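Local coordinates for protein putative tetR family transcription regulator (PDB 3PPB) that probably binds DNA through a predicted helix-turn-helix motif and regulates transcription, as other members of the TetR family do, at residues T95-M98 against K103-F106. Numbering follows the deposited sequence.
With EDO (1,2-ethanediol), chain G.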
ATOM      1  N   THR A  95       4.677 -16.339   3.328  1.00 27.03           N
ATOM      2  CA  THR A  95       5.846 -16.974   3.946  1.00 28.09           C
ATOM      3  C   THR A  95       7.101 -16.231   3.510  1.00 34.26           C
ATOM      4  O   THR A  95       7.966 -15.944   4.345  1.00 35.70           O
ATOM      5  CB  THR A  95       5.918 -18.461   3.589  1.00 33.37           C
ATOM      6  OG1 THR A  95       4.732 -19.093   4.064  1.00 35.29           O
ATOM      7  CG2 THR A  95       7.154 -19.169   4.168  1.00 30.54           C
ATOM      8  N   TRP A  96       7.177 -15.876   2.211  1.00 30.23           N
ATOM      9  CA  TRP A  96       8.320 -15.142   1.661  1.00 30.49           C
ATOM     10  C   TRP A  96       8.460 -13.797   2.374  1.00 35.58           C
ATOM     11  O   TRP A  96       9.571 -13.435   2.755  1.00 36.54           O
ATOM     12  CB  TRP A  96       8.176 -14.962   0.143  1.00 28.77           C
ATOM     13  CG  TRP A  96       9.321 -14.210  -0.479  1.00 30.63           C
ATOM     14  CD1 TRP A  96      10.431 -14.743  -1.071  1.00 34.53           C
ATOM     15  CD2 TRP A  96       9.466 -12.781  -0.563  1.00 30.28           C
ATOM     16  NE1 TRP A  96      11.256 -13.736  -1.530  1.00 34.57           N
ATOM     17  CE2 TRP A  96      10.697 -12.520  -1.211  1.00 35.16           C
ATOM     18  CE3 TRP A  96       8.678 -11.694  -0.147  1.00 30.99           C
ATOM     19  CZ2 TRP A  96      11.135 -11.215  -1.483  1.00 33.77           C
ATOM     20  CZ3 TRP A  96       9.136 -10.405  -0.382  1.00 32.52           C
ATOM     21  CH2 TRP A  96      10.355 -10.178  -1.032  1.00 33.71           C
ATOM     22  N   ALA A  97       7.330 -13.080   2.577  1.00 31.49           N
ATOM     23  CA  ALA A  97       7.280 -11.780   3.265  1.00 30.58           C
ATOM     24  C   ALA A  97       7.839 -11.869   4.705  1.00 34.64           C
ATOM     25  O   ALA A  97       8.551 -10.971   5.128  1.00 35.73           O
ATOM     26  CB  ALA A  97       5.849 -11.266   3.295  1.00 29.87           C
HETATM   27  N   MSE A  98       7.498 -12.944   5.447  1.00 29.19           N
HETATM   28  CA  MSE A  98       7.961 -13.151   6.824  1.00 27.65           C
HETATM   29  C   MSE A  98       9.423 -13.592   6.831  1.00 34.08           C
HETATM   30  O   MSE A  98      10.150 -13.245   7.754  1.00 33.53           O
HETATM   31  CB  MSE A  98       7.095 -14.189   7.557  1.00 28.33           C
HETATM   32  CG  MSE A  98       5.600 -13.810   7.640  1.00 33.15           C
HETATM   33 SE   MSE A  98       5.233 -12.025   8.428  0.75 38.98          SE
HETATM   34  CE  MSE A  98       5.641 -12.441  10.360  1.00 38.02           C
ATOM     35  N   LYS A 103      13.468  -7.012   2.254  1.00 32.56           N
ATOM     36  CA  LYS A 103      12.882  -6.982   0.915  1.00 33.11           C
ATOM     37  C   LYS A 103      11.372  -6.746   0.970  1.00 34.41           C
ATOM     38  O   LYS A 103      10.833  -6.044   0.110  1.00 29.79           O
ATOM     39  CB  LYS A 103      13.194  -8.280   0.167  1.00 36.91           C
ATOM     40  CG  LYS A 103      14.628  -8.338  -0.287  1.00 30.32           C
ATOM     41  CD  LYS A 103      15.051  -9.740  -0.695  1.00 31.55           C
ATOM     42  CE  LYS A 103      16.534  -9.713  -0.988  1.00 34.11           C
ATOM     43  NZ  LYS A 103      17.049 -11.073  -1.271  1.00 33.78           N
ATOM     44  N   GLN A 104      10.702  -7.277   2.021  1.00 31.30           N
ATOM     45  CA  GLN A 104       9.270  -7.069   2.212  1.00 28.76           C
ATOM     46  C   GLN A 104       8.987  -5.593   2.591  1.00 33.90           C
ATOM     47  O   GLN A 104       8.073  -4.987   2.030  1.00 31.29           O
ATOM     48  CB  GLN A 104       8.686  -8.041   3.253  1.00 28.99           C
ATOM     49  CG  GLN A 104       7.214  -7.788   3.595  1.00 32.03           C
ATOM     50  CD  GLN A 104       6.298  -7.780   2.389  1.00 44.59           C
ATOM     51  OE1 GLN A 104       6.554  -8.429   1.368  1.00 35.42           O
ATOM     52  NE2 GLN A 104       5.187  -7.064   2.495  1.00 35.77           N
ATOM     53  N   ALA A 105       9.795  -5.010   3.501  1.00 33.80           N
ATOM     54  CA  ALA A 105       9.656  -3.590   3.870  1.00 34.12           C
ATOM     55  C   ALA A 105       9.839  -2.698   2.611  1.00 38.13           C
ATOM     56  O   ALA A 105       9.123  -1.716   2.456  1.00 39.36           O
ATOM     57  CB  ALA A 105      10.677  -3.223   4.938  1.00 35.52           C
ATOM     58  N   PHE A 106      10.758  -3.096   1.693  1.00 33.72           N
ATOM     59  CA  PHE A 106      11.033  -2.449   0.405  1.00 32.87           C
ATOM     60  C   PHE A 106       9.766  -2.483  -0.459  1.00 37.01           C
ATOM     61  O   PHE A 106       9.442  -1.467  -1.070  1.00 38.62           O
ATOM     62  CB  PHE A 106      12.225  -3.140  -0.311  1.00 34.55           C
ATOM     63  CG  PHE A 106      12.491  -2.641  -1.712  1.00 35.58           C
ATOM     64  CD1 PHE A 106      13.271  -1.509  -1.926  1.00 38.10           C
ATOM     65  CD2 PHE A 106      11.944  -3.289  -2.820  1.00 37.04           C
ATOM     66  CE1 PHE A 106      13.495  -1.026  -3.217  1.00 38.95           C
ATOM     67  CE2 PHE A 106      12.170  -2.804  -4.113  1.00 39.97           C
ATOM     68  CZ  PHE A 106      12.964  -1.688  -4.303  1.00 38.18           C
TER
HETATM   69  C1  EDO G 210      14.543 -14.855  -1.810  1.00 59.31           C
HETATM   70  O1  EDO G 210      14.408 -13.489  -2.231  1.00 60.35           O
HETATM   71  C2  EDO G 210      13.840 -15.756  -2.824  1.00 58.45           C
HETATM   72  O2  EDO G 210      13.855 -17.114  -2.361  1.00 66.14           O
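W96 and A97, near the end of helix 82-99, pack against K103 and Q104 at the start of helix 101-110. The two helices follow each other in the chain, joined by a short connection, in the all-helical TetR-like fold, apart from the predicted DNA-binding helix-turn-helix. The indole of W96 has CG anti to the backbone N (chi1 180°), which carries its six-membered ring across to the second helix. There CH2 meets CB of K103 at 3.6 Å. The extended lysine chain then leads away to a salt bridge with E67 of helix 53-74. Q104 bends at chi2 (55°), which brings its amide oxygen beside the methyl group of A97. CB of A97 lies 3.5 Å from OE1 of Q104. The same OE1 reaches the edge of the indole in its plane, 3.7 Å from CZ3 of W96. Ring and amide planes are nearly perpendicular, at 85°. OE1 of Q104 is hydrogen-bonded to OH of Y161 in helix 150-170. With an alanine at W96 the indole is gone, and a gap is likely to open beside CB of K103 and OE1 of Q104. Beyond the contact, NE1 of W96 gives a weak hydrogen bond of 3.2 Å to O1 of a bound 1,2-ethanediol, probably from the crystallisation liquor.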